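Local coordinates for protein aminotransferase class I and II (Anaerococcus prevotii, PDB 4EMY) that binds pyridoxal 5'-phosphate, forms a homodimer and probably acts as a transaminase that transfers amino groups between amino acids and keto acids, at residues F21-K26 against N377-P382; P127-D132 against E168-G173; E213-K218 against L247-F252; K347-P352 against F360-K365. All blocks are in the same frame, centred on the assembly; numbering follows the deposited sequence.

Interaction 1. Residues F21-K26 against N377-P382; sequences FDINNK and NIFTIP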
loop_
_atom_site.group_PDB
_atom_site.type_symbol
_atom_site.label_atom_id
_atom_site.label_comp_id
_atom_site.label_asym_id
_atom_site.label_seq_id
_atom_site.Cartn_x
_atom_site.Cartn_y
_atom_site.Cartn_z
ATOM N N PHE A 21 9.991 10.249 -15.499
ATOM C CA PHE A 21 10.716 11.000 -14.472
ATOM C C PHE A 21 11.679 12.016 -15.095
ATOM O O PHE A 21 11.606 13.219 -14.804
ATOM C CB PHE A 21 11.471 10.000 -13.588
ATOM C CG PHE A 21 12.112 10.595 -12.374
ATOM C CD1 PHE A 21 11.352 10.920 -11.256
ATOM C CD2 PHE A 21 13.488 10.783 -12.327
ATOM C CE1 PHE A 21 11.948 11.448 -10.122
ATOM C CE2 PHE A 21 14.093 11.309 -11.194
ATOM C CZ PHE A 21 13.319 11.643 -10.092
ATOM N N ASP A 22 12.557 11.518 -15.969
ATOM C CA ASP A 22 13.581 12.331 -16.624
ATOM C C ASP A 22 12.995 13.448 -17.492
ATOM O O ASP A 22 13.397 14.612 -17.363
ATOM C CB ASP A 22 14.502 11.446 -17.464
ATOM C CG ASP A 22 15.349 10.518 -16.623
ATOM O OD1 ASP A 22 15.416 10.708 -15.389
ATOM O OD2 ASP A 22 15.957 9.593 -17.201
ATOM N N ILE A 23 12.054 13.081 -18.369
ATOM C CA ILE A 23 11.347 14.044 -19.214
ATOM C C ILE A 23 10.754 15.135 -18.332
ATOM O O ILE A 23 10.857 16.321 -18.638
ATOM C CB ILE A 23 10.222 13.381 -20.056
ATOM C CG1 ILE A 23 10.741 12.194 -20.896
ATOM C CG2 ILE A 23 9.506 14.409 -20.931
ATOM C CD1 ILE A 23 11.865 12.490 -21.872
ATOM N N ASN A 24 10.162 14.720 -17.220
ATOM C CA ASN A 24 9.526 15.641 -16.297
ATOM C C ASN A 24 10.498 16.577 -15.576
ATOM O O ASN A 24 10.191 17.754 -15.367
ATOM C CB ASN A 24 8.683 14.880 -15.289
ATOM C CG ASN A 24 7.710 15.775 -14.569
ATOM O OD1 ASN A 24 6.776 16.306 -15.172
ATOM N ND2 ASN A 24 7.925 15.957 -13.277
ATOM N N ASN A 25 11.660 16.048 -15.189
ATOM C CA ASN A 25 12.737 16.880 -14.659
ATOM C C ASN A 25 13.159 17.927 -15.692
ATOM O O ASN A 25 13.235 19.119 -15.379
ATOM C CB ASN A 25 13.940 16.028 -14.238
ATOM C CG ASN A 25 13.743 15.338 -12.891
ATOM O OD1 ASN A 25 13.044 15.843 -12.002
ATOM N ND2 ASN A 25 14.382 14.181 -12.728
ATOM N N LYS A 26 13.402 17.479 -16.928
ATOM C CA LYS A 26 13.780 18.375 -18.023
ATOM C C LYS A 26 12.809 19.546 -18.198
ATOM O O LYS A 26 13.236 20.688 -18.393
ATOM C CB LYS A 26 13.918 17.609 -19.336
ATOM C CG LYS A 26 15.188 16.796 -19.463
ATOM C CD LYS A 26 15.287 16.224 -20.865
ATOM C CE LYS A 26 16.132 14.963 -20.913
ATOM N NZ LYS A 26 16.133 14.370 -22.279
ATOM N N ASN A 377 11.250 23.312 -26.107
ATOM C CA ASN A 377 10.600 23.265 -24.801
ATOM C C ASN A 377 9.219 22.591 -24.848
ATOM O O ASN A 377 8.281 23.026 -24.172
ATOM C CB ASN A 377 10.511 24.672 -24.193
ATOM C CG ASN A 377 11.875 25.323 -24.005
ATOM O OD1 ASN A 377 12.824 24.689 -23.538
ATOM N ND2 ASN A 377 11.973 26.601 -24.353
ATOM N N ILE A 378 9.110 21.539 -25.664
ATOM C CA ILE A 378 7.884 20.754 -25.790
ATOM C C ILE A 378 8.140 19.315 -25.342
ATOM O O ILE A 378 8.835 18.543 -26.015
ATOM C CB ILE A 378 7.278 20.810 -27.213
ATOM C CG1 ILE A 378 6.823 22.235 -27.536
ATOM C CG2 ILE A 378 6.078 19.884 -27.320
ATOM C CD1 ILE A 378 6.503 22.478 -28.995
ATOM N N PHE A 379 7.558 18.968 -24.198
ATOM C CA PHE A 379 7.821 17.694 -23.553
ATOM C C PHE A 379 6.617 16.766 -23.608
ATOM O O PHE A 379 5.502 17.140 -23.226
ATOM C CB PHE A 379 8.279 17.922 -22.116
ATOM C CG PHE A 379 9.496 18.783 -22.016
ATOM C CD1 PHE A 379 9.381 20.158 -21.855
ATOM C CD2 PHE A 379 10.765 18.223 -22.120
ATOM C CE1 PHE A 379 10.508 20.956 -21.782
ATOM C CE2 PHE A 379 11.897 19.017 -22.050
ATOM C CZ PHE A 379 11.768 20.385 -21.877
ATOM N N THR A 380 6.862 15.560 -24.111
ATOM C CA THR A 380 5.847 14.524 -24.213
ATOM C C THR A 380 6.527 13.186 -23.969
ATOM O O THR A 380 7.753 13.128 -23.890
ATOM C CB THR A 380 5.203 14.519 -25.608
ATOM O OG1 THR A 380 6.236 14.574 -26.596
ATOM C CG2 THR A 380 4.273 15.712 -25.791
ATOM N N ILE A 381 5.742 12.117 -23.848
ATOM C CA ILE A 381 6.297 10.785 -23.585
ATOM C C ILE A 381 6.308 9.916 -24.846
ATOM O O ILE A 381 5.250 9.632 -25.414
ATOM C CB ILE A 381 5.553 10.056 -22.436
ATOM C CG1 ILE A 381 5.421 10.950 -21.190
ATOM C CG2 ILE A 381 6.236 8.736 -22.101
ATOM C CD1 ILE A 381 6.719 11.463 -20.599
ATOM N N PRO A 382 7.510 9.503 -25.292
ATOM C CA PRO A 382 7.675 8.643 -26.459
ATOM C C PRO A 382 7.526 7.162 -26.144
ATOM O O PRO A 382 7.841 6.727 -25.035
ATOM C CB PRO A 382 9.118 8.909 -26.871
ATOM C CG PRO A 382 9.811 9.207 -25.588
ATOM C CD PRO A 382 8.809 9.962 -24.762
#
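Ile23 and Phe379 lead the apolar part of this contact. Ile23 CG2 lies 3.9 Å from Phe379 CB, and the two side chains cross obliquely. Ile23 also meets Ile381, whose CD1 comes 4.0 Å from Ile23 CB. Phe379 CG is anti to its own carbonyl carbon (chi1 -58°), which sets it on the side of the backbone N. Farther out, Phe379 CE2 comes 3.7 Å from Lys26 CB. Ala27 and Ala30 of the same helix also touch Phe379. An alanine in place of Phe379 would probably leave a gap beside Lys26 CB and these alanines.

The polar part involves no hydrogen bond between the two segments. Lys26 leads its extended chain away to a salt bridge between its NZ and Glu374 OE1. The backbone of Phe379 is hydrogen-bonded to Ile40 and Ala42. The N-terminal helix 19-34 thus packs on strands from near the C terminus, as in the small domain of class I aminotransferases.

Interaction 2. Residues P127-D132 against E168-G173; sequences PLICHD and EAIDEG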
loop_
_atom_site.group_PDB
_atom_site.type_symbol
_atom_site.label_atom_id
_atom_site.label_comp_id
_atom_site.label_asym_id
_atom_site.label_seq_id
_atom_site.Cartn_x
_atom_site.Cartn_y
_atom_site.Cartn_z
ATOM N N PRO A 127 -1.286 -16.453 -18.268
ATOM C CA PRO A 127 -1.180 -15.263 -19.096
ATOM C C PRO A 127 -2.125 -14.131 -18.716
ATOM O O PRO A 127 -3.318 -14.360 -18.496
ATOM C CB PRO A 127 -1.539 -15.782 -20.487
ATOM C CG PRO A 127 -2.457 -16.929 -20.242
ATOM C CD PRO A 127 -2.190 -17.455 -18.863
ATOM N N LEU A 128 -1.576 -12.921 -18.640
ATOM C CA LEU A 128 -2.382 -11.706 -18.630
ATOM C C LEU A 128 -2.397 -11.123 -20.040
ATOM O O LEU A 128 -1.382 -10.631 -20.535
ATOM C CB LEU A 128 -1.841 -10.678 -17.638
ATOM C CG LEU A 128 -2.733 -9.446 -17.502
ATOM C CD1 LEU A 128 -3.914 -9.706 -16.576
ATOM C CD2 LEU A 128 -1.931 -8.248 -17.029
ATOM N N ILE A 129 -3.551 -11.192 -20.687
ATOM C CA ILE A 129 -3.678 -10.729 -22.060
ATOM C C ILE A 129 -4.181 -9.287 -22.062
ATOM O O ILE A 129 -5.332 -9.009 -21.699
ATOM C CB ILE A 129 -4.574 -11.668 -22.885
ATOM C CG1 ILE A 129 -4.025 -13.095 -22.805
ATOM C CG2 ILE A 129 -4.648 -11.203 -24.330
ATOM C CD1 ILE A 129 -5.089 -14.143 -22.585
ATOM N N CYS A 130 -3.288 -8.385 -22.463
ATOM C CA CYS A 130 -3.499 -6.946 -22.365
ATOM C C CYS A 130 -3.269 -6.259 -23.699
ATOM O O CYS A 130 -2.471 -6.724 -24.521
ATOM C CB CYS A 130 -2.564 -6.339 -21.316
ATOM S SG CYS A 130 -2.698 -4.538 -21.172
ATOM N N HIS A 131 -3.963 -5.138 -23.895
ATOM C CA HIS A 131 -3.892 -4.396 -25.150
ATOM C C HIS A 131 -2.531 -3.816 -25.422
ATOM O O HIS A 131 -1.813 -3.418 -24.504
ATOM C CB HIS A 131 -4.980 -3.327 -25.223
ATOM C CG HIS A 131 -5.335 -2.735 -23.887
ATOM N ND1 HIS A 131 -4.534 -1.864 -23.244
ATOM C CD2 HIS A 131 -6.448 -2.923 -23.070
ATOM C CE1 HIS A 131 -5.104 -1.513 -22.079
ATOM N NE2 HIS A 131 -6.275 -2.164 -21.975
ATOM N N ASP A 132 -2.197 -3.797 -26.712
ATOM C CA ASP A 132 -0.930 -3.328 -27.299
ATOM C C ASP A 132 -0.353 -2.034 -26.729
ATOM O O ASP A 132 0.863 -1.900 -26.582
ATOM C CB ASP A 132 -1.155 -3.111 -28.796
ATOM C CG ASP A 132 -0.140 -3.807 -29.639
ATOM O OD1 ASP A 132 0.706 -4.522 -29.062
ATOM O OD2 ASP A 132 -0.191 -3.648 -30.877
ATOM N N GLU A 168 -8.168 -14.016 -31.224
ATOM C CA GLU A 168 -7.108 -14.996 -31.460
ATOM C C GLU A 168 -6.089 -15.028 -30.316
ATOM O O GLU A 168 -5.532 -16.081 -30.009
ATOM C CB GLU A 168 -6.451 -14.832 -32.846
ATOM C CG GLU A 168 -5.689 -13.528 -33.097
ATOM C CD GLU A 168 -5.079 -13.433 -34.501
ATOM O OE1 GLU A 168 -5.725 -13.869 -35.488
ATOM O OE2 GLU A 168 -3.948 -12.910 -34.627
ATOM N N ALA A 169 -5.879 -13.883 -29.672
ATOM C CA ALA A 169 -5.048 -13.808 -28.473
ATOM C C ALA A 169 -5.654 -14.594 -27.305
ATOM O O ALA A 169 -4.954 -15.365 -26.645
ATOM C CB ALA A 169 -4.824 -12.363 -28.075
ATOM N N ILE A 170 -6.951 -14.396 -27.058
ATOM C CA ILE A 170 -7.664 -15.104 -25.987
ATOM C C ILE A 170 -7.719 -16.595 -26.299
ATOM O O ILE A 170 -7.532 -17.423 -25.409
ATOM C CB ILE A 170 -9.093 -14.541 -25.758
ATOM C CG1 ILE A 170 -9.057 -13.060 -25.348
ATOM C CG2 ILE A 170 -9.861 -15.364 -24.729
ATOM C CD1 ILE A 170 -8.601 -12.780 -23.926
ATOM N N ASP A 171 -7.961 -16.926 -27.567
ATOM C CA ASP A 171 -7.931 -18.315 -28.037
ATOM C C ASP A 171 -6.610 -18.991 -27.688
ATOM O O ASP A 171 -6.593 -20.137 -27.234
ATOM C CB ASP A 171 -8.158 -18.381 -29.551
ATOM C CG ASP A 171 -9.632 -18.393 -29.932
ATOM O OD1 ASP A 171 -10.497 -18.518 -29.043
ATOM O OD2 ASP A 171 -9.926 -18.289 -31.141
ATOM N N GLU A 172 -5.512 -18.268 -27.897
ATOM C CA GLU A 172 -4.170 -18.766 -27.619
ATOM C C GLU A 172 -3.931 -18.997 -26.122
ATOM O O GLU A 172 -3.296 -19.982 -25.733
ATOM C CB GLU A 172 -3.121 -17.805 -28.193
ATOM C CG GLU A 172 -1.693 -18.320 -28.117
ATOM C CD GLU A 172 -0.815 -17.800 -29.240
ATOM O OE1 GLU A 172 -0.628 -16.562 -29.330
ATOM O OE2 GLU A 172 -0.311 -18.639 -30.026
ATOM N N GLY A 173 -4.437 -18.088 -25.293
ATOM C CA GLY A 173 -4.350 -18.249 -23.845
ATOM C C GLY A 173 -5.024 -19.537 -23.413
ATOM O O GLY A 173 -4.418 -20.384 -22.750
#
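Ile129 and Ala169 both touch the side chain of Phe152, on the neighbouring strand 148-152. No aromatic ring lies in the contact itself. His131 lies farther along the strand and does not touch the helix segment. One face of its ring carries Cys130 SG, 3.8 Å above the plane and offset toward the rim. The His131 ring also stacks with Phe154, and its NE2 is hydrogen-bonded to Asn185 N, in the cofactor pocket.

The contact itself is wholly apolar, and all five touching residues are buried. Ile129 is central and uses two branches. With CG1 anti to its own carbonyl carbon (chi1 -55°) and CG2 anti to the backbone N, they part toward different helix residues. Its CG2 meets Ala169 CB at 3.9 Å. Its CD1 meets Ile170 CD1 at 4.0 Å, the two isoleucines crossing at a slant. Gly173 offers only its CA, which lies 4.3 Å from Pro127 CG and 4.4 Å from Ile129 CD1. Beyond Ile170, Phe207 and Leu208 of helix 198-211 continue the packing.

The helix axis lies 9.5 Å from the strand axis and runs antiparallel to it, at 175°. Helix 163-176 links parallel strands 148-152 and 179-184, and strand 127-131 lies between them. This is a beta-alpha-beta crossover over an intervening strand, in the large cofactor-binding domain of the class I aminotransferase fold.

Interaction 3. Residues E213-K218 against L247-F252; sequences EDKDKK and LPRNLF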
loop_
_atom_site.group_PDB
_atom_site.type_symbol
_atom_site.label_atom_id
_atom_site.label_comp_id
_atom_site.label_asym_id
_atom_site.label_seq_id
_atom_site.Cartn_x
_atom_site.Cartn_y
_atom_site.Cartn_z
ATOM N N GLU A 213 -17.743 -21.668 -21.578
ATOM C CA GLU A 213 -18.485 -22.915 -21.768
ATOM C C GLU A 213 -17.629 -24.129 -21.407
ATOM O O GLU A 213 -18.158 -25.139 -20.952
ATOM C CB GLU A 213 -19.001 -23.048 -23.200
ATOM C CG GLU A 213 -20.012 -21.987 -23.610
ATOM C CD GLU A 213 -20.517 -22.193 -25.024
ATOM O OE1 GLU A 213 -20.529 -21.219 -25.804
ATOM O OE2 GLU A 213 -20.897 -23.336 -25.364
ATOM N N ASP A 214 -16.316 -24.023 -21.616
ATOM C CA ASP A 214 -15.377 -25.064 -21.198
ATOM C C ASP A 214 -15.102 -24.898 -19.714
ATOM O O ASP A 214 -14.314 -24.041 -19.304
ATOM C CB ASP A 214 -14.073 -25.009 -22.007
ATOM C CG ASP A 214 -13.151 -26.211 -21.743
ATOM O OD1 ASP A 214 -13.495 -27.102 -20.931
ATOM O OD2 ASP A 214 -12.062 -26.255 -22.358
ATOM N N LYS A 215 -15.752 -25.734 -18.914
ATOM C CA LYS A 215 -15.732 -25.586 -17.463
ATOM C C LYS A 215 -14.444 -26.106 -16.804
ATOM O O LYS A 215 -14.361 -26.210 -15.582
ATOM C CB LYS A 215 -16.994 -26.207 -16.846
ATOM C CG LYS A 215 -18.300 -25.557 -17.309
ATOM C CD LYS A 215 -18.592 -24.214 -16.642
ATOM C CE LYS A 215 -19.039 -24.404 -15.193
ATOM N NZ LYS A 215 -19.686 -23.206 -14.575
ATOM N N ASP A 216 -13.446 -26.422 -17.629
ATOM C CA ASP A 216 -12.085 -26.679 -17.160
ATOM C C ASP A 216 -11.274 -25.386 -17.137
ATOM O O ASP A 216 -10.220 -25.307 -16.503
ATOM C CB ASP A 216 -11.396 -27.703 -18.062
ATOM C CG ASP A 216 -11.723 -29.130 -17.680
ATOM O OD1 ASP A 216 -12.169 -29.359 -16.532
ATOM O OD2 ASP A 216 -11.523 -30.032 -18.524
ATOM N N LYS A 217 -11.779 -24.374 -17.834
ATOM C CA LYS A 217 -11.080 -23.108 -17.985
ATOM C C LYS A 217 -11.638 -22.059 -17.031
ATOM O O LYS A 217 -12.848 -21.988 -16.822
ATOM C CB LYS A 217 -11.178 -22.626 -19.434
ATOM C CG LYS A 217 -10.719 -23.649 -20.463
ATOM C CD LYS A 217 -9.202 -23.767 -20.514
ATOM C CE LYS A 217 -8.769 -24.954 -21.363
ATOM N NZ LYS A 217 -7.288 -25.120 -21.430
ATOM N N LYS A 218 -10.752 -21.264 -16.442
ATOM C CA LYS A 218 -11.161 -20.163 -15.571
ATOM C C LYS A 218 -10.641 -18.851 -16.132
ATOM O O LYS A 218 -9.452 -18.726 -16.428
ATOM C CB LYS A 218 -10.677 -20.379 -14.135
ATOM C CG LYS A 218 -11.514 -21.385 -13.362
ATOM C CD LYS A 218 -10.854 -21.793 -12.056
ATOM C CE LYS A 218 -11.285 -23.192 -11.627
ATOM N NZ LYS A 218 -12.723 -23.279 -11.237
ATOM N N LEU A 247 -23.002 -13.648 -15.480
ATOM C CA LEU A 247 -21.924 -14.289 -16.208
ATOM C C LEU A 247 -21.663 -15.649 -15.585
ATOM O O LEU A 247 -21.848 -15.809 -14.379
ATOM C CB LEU A 247 -20.668 -13.422 -16.158
ATOM C CG LEU A 247 -20.326 -12.536 -17.362
ATOM C CD1 LEU A 247 -21.523 -11.795 -17.937
ATOM C CD2 LEU A 247 -19.234 -11.554 -16.976
ATOM N N PRO A 248 -21.249 -16.640 -16.400
ATOM C CA PRO A 248 -21.009 -17.983 -15.864
ATOM C C PRO A 248 -20.031 -17.997 -14.685
ATOM O O PRO A 248 -19.063 -17.236 -14.663
ATOM C CB PRO A 248 -20.432 -18.761 -17.061
ATOM C CG PRO A 248 -20.201 -17.759 -18.140
ATOM C CD PRO A 248 -21.102 -16.601 -17.865
ATOM N N ARG A 249 -20.313 -18.860 -13.715
ATOM C CA ARG A 249 -19.484 -19.065 -12.528
ATOM C C ARG A 249 -17.979 -18.880 -12.779
ATOM O O ARG A 249 -17.293 -18.217 -11.999
ATOM C CB ARG A 249 -19.796 -20.451 -11.936
ATOM C CG ARG A 249 -18.903 -20.910 -10.793
ATOM C CD ARG A 249 -19.556 -22.019 -9.970
ATOM N NE ARG A 249 -20.629 -21.506 -9.109
ATOM C CZ ARG A 249 -21.928 -21.780 -9.250
ATOM N NH1 ARG A 249 -22.359 -22.595 -10.214
ATOM N NH2 ARG A 249 -22.804 -21.246 -8.406
ATOM N N ASN A 250 -17.484 -19.440 -13.882
ATOM C CA ASN A 250 -16.052 -19.422 -14.208
ATOM C C ASN A 250 -15.555 -18.177 -14.965
ATOM O O ASN A 250 -14.416 -18.147 -15.447
ATOM C CB ASN A 250 -15.668 -20.696 -14.967
ATOM C CG ASN A 250 -16.431 -20.854 -16.268
ATOM O OD1 ASN A 250 -17.637 -20.608 -16.336
ATOM N ND2 ASN A 250 -15.728 -21.271 -17.311
ATOM N N LEU A 251 -16.406 -17.162 -15.079
ATOM C CA LEU A 251 -16.002 -15.895 -15.676
ATOM C C LEU A 251 -16.123 -14.777 -14.652
ATOM O O LEU A 251 -17.168 -14.133 -14.527
ATOM C CB LEU A 251 -16.818 -15.584 -16.935
ATOM C CG LEU A 251 -16.438 -14.354 -17.774
ATOM C CD1 LEU A 251 -14.985 -14.397 -18.224
ATOM C CD2 LEU A 251 -17.354 -14.228 -18.981
ATOM N N PHE A 252 -15.044 -14.560 -13.911
ATOM C CA PHE A 252 -15.027 -13.557 -12.862
ATOM C C PHE A 252 -14.630 -12.191 -13.424
ATOM O O PHE A 252 -13.956 -12.104 -14.454
ATOM C CB PHE A 252 -14.091 -14.001 -11.728
ATOM C CG PHE A 252 -14.218 -13.181 -10.473
ATOM C CD1 PHE A 252 -15.456 -12.982 -9.876
ATOM C CD2 PHE A 252 -13.091 -12.621 -9.880
ATOM C CE1 PHE A 252 -15.571 -12.227 -8.720
ATOM C CE2 PHE A 252 -13.199 -11.872 -8.722
ATOM C CZ PHE A 252 -14.439 -11.674 -8.139
#
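Asn250 reaches into the turn at 214-217 and donates from ND2 to Lys217 O. The bond is 3.0 Å long and nearly straight, at 173°. The acceptor lies in the amide plane of Asn250. A second hydrogen bond joins ND2 to Ala212 O, just ahead of the turn. On the other branch, Asn250 OD1 lies 3.7 Å from Lys215 CD. The bent chain of Lys215 also brings its NZ to 3.8 Å from Arg249 CB.

Two type I turns position these groups. In one, Lys217 N bonds to Asp214 O. In the other, Leu251 N bonds to Pro248 O at 2.7 Å. Asn250 CG, set between backbone N and carbonyl carbon (chi1 60°), lies 3.8 Å from Lys217 O. Further out, Lys217 NZ forms a salt bridge with Asp178, and Lys218 NZ bonds to Met4 O of the second subunit.

Lys215 NZ and Arg249 NH1 are like charges 5.2 Å apart and would probably repel mildly. The contact therefore depends on a neutral amide gripping backbone carbonyls, rather than on charge pairing.

Interaction 4. Residues K347-P352 against F360-K365; sequences KLTMIP and FIPTDK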
loop_
_atom_site.group_PDB
_atom_site.type_symbol
_atom_site.label_atom_id
_atom_site.label_comp_id
_atom_site.label_asym_id
_atom_site.label_seq_id
_atom_site.Cartn_x
_atom_site.Cartn_y
_atom_site.Cartn_z
ATOM N N LYS A 347 -3.573 18.458 -40.204
ATOM C CA LYS A 347 -3.474 17.133 -40.841
ATOM C C LYS A 347 -2.634 16.139 -40.030
ATOM O O LYS A 347 -1.682 15.543 -40.545
ATOM C CB LYS A 347 -2.948 17.241 -42.280
ATOM C CG LYS A 347 -3.734 18.180 -43.180
ATOM C CD LYS A 347 -3.064 18.311 -44.539
ATOM C CE LYS A 347 -3.863 19.211 -45.462
ATOM N NZ LYS A 347 -5.281 18.766 -45.552
ATOM N N LEU A 348 -3.002 15.973 -38.761
ATOM C CA LEU A 348 -2.283 15.105 -37.832
ATOM C C LEU A 348 -3.143 13.915 -37.432
ATOM O O LEU A 348 -4.169 14.075 -36.770
ATOM C CB LEU A 348 -1.863 15.900 -36.590
ATOM C CG LEU A 348 -0.975 15.252 -35.522
ATOM C CD1 LEU A 348 0.331 14.729 -36.112
ATOM C CD2 LEU A 348 -0.706 16.248 -34.403
ATOM N N THR A 349 -2.719 12.725 -37.852
ATOM C CA THR A 349 -3.417 11.481 -37.529
ATOM C C THR A 349 -3.250 11.169 -36.049
ATOM O O THR A 349 -2.128 11.099 -35.533
ATOM C CB THR A 349 -2.919 10.305 -38.396
ATOM O OG1 THR A 349 -3.259 10.553 -39.762
ATOM C CG2 THR A 349 -3.559 8.995 -37.967
HETATM N N MSE A 350 -4.382 10.995 -35.376
HETATM C CA MSE A 350 -4.415 10.755 -33.939
HETATM C C MSE A 350 -5.459 9.705 -33.616
HETATM O O MSE A 350 -6.507 9.649 -34.258
HETATM C CB MSE A 350 -4.752 12.045 -33.196
HETATM C CG MSE A 350 -6.095 12.635 -33.582
HETATM SE SE MSE A 350 -6.750 13.904 -32.287
HETATM C CE MSE A 350 -6.796 12.744 -30.713
ATOM N N ILE A 351 -5.170 8.875 -32.621
ATOM C CA ILE A 351 -6.105 7.849 -32.194
ATOM C C ILE A 351 -7.356 8.554 -31.684
ATOM O O ILE A 351 -7.248 9.475 -30.886
ATOM C CB ILE A 351 -5.487 6.956 -31.107
ATOM C CG1 ILE A 351 -4.269 6.223 -31.677
ATOM C CG2 ILE A 351 -6.520 5.974 -30.566
ATOM C CD1 ILE A 351 -3.476 5.431 -30.662
ATOM N N PRO A 352 -8.543 8.159 -32.178
ATOM C CA PRO A 352 -9.763 8.851 -31.779
ATOM C C PRO A 352 -9.889 8.927 -30.269
ATOM O O PRO A 352 -9.793 7.902 -29.592
ATOM C CB PRO A 352 -10.884 7.992 -32.379
ATOM C CG PRO A 352 -10.226 6.800 -32.986
ATOM C CD PRO A 352 -8.799 7.162 -33.226
ATOM N N PHE A 360 -3.257 10.723 -28.192
ATOM C CA PHE A 360 -2.123 9.965 -28.710
ATOM C C PHE A 360 -1.896 10.139 -30.200
ATOM O O PHE A 360 -2.802 9.943 -31.013
ATOM C CB PHE A 360 -2.273 8.484 -28.370
ATOM C CG PHE A 360 -0.986 7.715 -28.404
ATOM C CD1 PHE A 360 -0.599 7.025 -29.548
ATOM C CD2 PHE A 360 -0.164 7.663 -27.283
ATOM C CE1 PHE A 360 0.581 6.300 -29.576
ATOM C CE2 PHE A 360 1.020 6.943 -27.304
ATOM C CZ PHE A 360 1.391 6.261 -28.451
ATOM N N ILE A 361 -0.663 10.502 -30.539
ATOM C CA ILE A 361 -0.218 10.573 -31.922
ATOM C C ILE A 361 0.590 9.316 -32.259
ATOM O O ILE A 361 1.691 9.123 -31.746
ATOM C CB ILE A 361 0.593 11.861 -32.199
ATOM C CG1 ILE A 361 -0.345 13.049 -32.415
ATOM C CG2 ILE A 361 1.429 11.718 -33.457
ATOM C CD1 ILE A 361 -0.852 13.705 -31.154
ATOM N N PRO A 362 0.025 8.444 -33.106
ATOM C CA PRO A 362 0.771 7.271 -33.568
ATOM C C PRO A 362 1.891 7.646 -34.551
ATOM O O PRO A 362 1.705 8.510 -35.414
ATOM C CB PRO A 362 -0.300 6.412 -34.247
ATOM C CG PRO A 362 -1.374 7.370 -34.632
ATOM C CD PRO A 362 -1.360 8.463 -33.610
ATOM N N THR A 363 3.049 7.007 -34.381
ATOM C CA THR A 363 4.242 7.232 -35.209
ATOM C C THR A 363 5.332 6.217 -34.870
ATOM O O THR A 363 5.353 5.654 -33.769
ATOM C CB THR A 363 4.825 8.659 -35.052
ATOM O OG1 THR A 363 6.112 8.717 -35.677
ATOM C CG2 THR A 363 4.973 9.048 -33.581
ATOM N N ASP A 364 6.244 5.994 -35.810
ATOM C CA ASP A 364 7.355 5.086 -35.573
ATOM C C ASP A 364 8.672 5.807 -35.255
ATOM O O ASP A 364 9.652 5.174 -34.858
ATOM C CB ASP A 364 7.527 4.122 -36.748
ATOM C CG ASP A 364 8.043 2.757 -36.309
ATOM O OD1 ASP A 364 8.257 1.889 -37.189
ATOM O OD2 ASP A 364 8.226 2.548 -35.082
ATOM N N LYS A 365 8.684 7.129 -35.423
ATOM C CA LYS A 365 9.875 7.943 -35.141
ATOM C C LYS A 365 9.733 8.728 -33.825
ATOM O O LYS A 365 10.341 9.789 -33.652
ATOM C CB LYS A 365 10.178 8.886 -36.318
ATOM C CG LYS A 365 10.526 8.168 -37.620
ATOM C CD LYS A 365 10.432 9.089 -38.834
ATOM C CE LYS A 365 10.369 8.288 -40.134
ATOM N NZ LYS A 365 10.366 9.133 -41.365
#
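At the outer strand of the small-domain sheet, Ile351 and Phe360 pair as the chain from helix 315-345 turns back on itself. Ile351 N donates to Phe360 O over 3.1 Å, at an N-H...O angle of 155°. Met350, a selenomethionine, adds a CA-H...O contact to the same oxygen, with its CA 3.4 Å away. The Ile351 and Phe360 side chains lie side by side and point the same way. Ile351 CD1 meets Phe360 CD1.

The two segments run antiparallel. Strand 359-362 has strand 386-389 on its other side, through the backbone bond of Ile361 with Ile387. Pairing with 347-352 stops at Pro362, which has no N-H to offer. Its CD instead lies 3.4 Å from Thr349 O.

Leu348 CG is anti to its backbone N (chi1 -174°), and the side chain crosses Ile361 at about a right angle. Leu348 CD2 touches Ile361 CG1 at 3.8 Å. Val403 and Leu406 of helix 399-411 also meet Leu348. An alanine in place of Leu348 would probably leave a gap beside Ile361 CG1 and strip Val403 and Leu406 of part of their packing.

Phe360 meets Tyr133 edge-to-face, and its side chain is about 7 Å from that of the cofactor-binding residue Asn190.

The chain opens interaction 1 at helix 19-34 and closes it only at 377-382, some 350 residues later. The other three contacts all fall within that span. They follow one another in series, and none cross. Interaction 2 closes first, joining a strand of the large-domain sheet to helix 163-176. Interaction 3 comes next, at two strand entrances of the same sheet; its centre is 16 Å from that of interaction 2. Interaction 4 then closes a short loop leading into strand 359-362 of the small domain. Interactions 1 and 4 reach the same three-stranded sheet, with nearest atoms about 5 Å apart. Interactions 1 and 3 lie on opposite sides of the chain's centre.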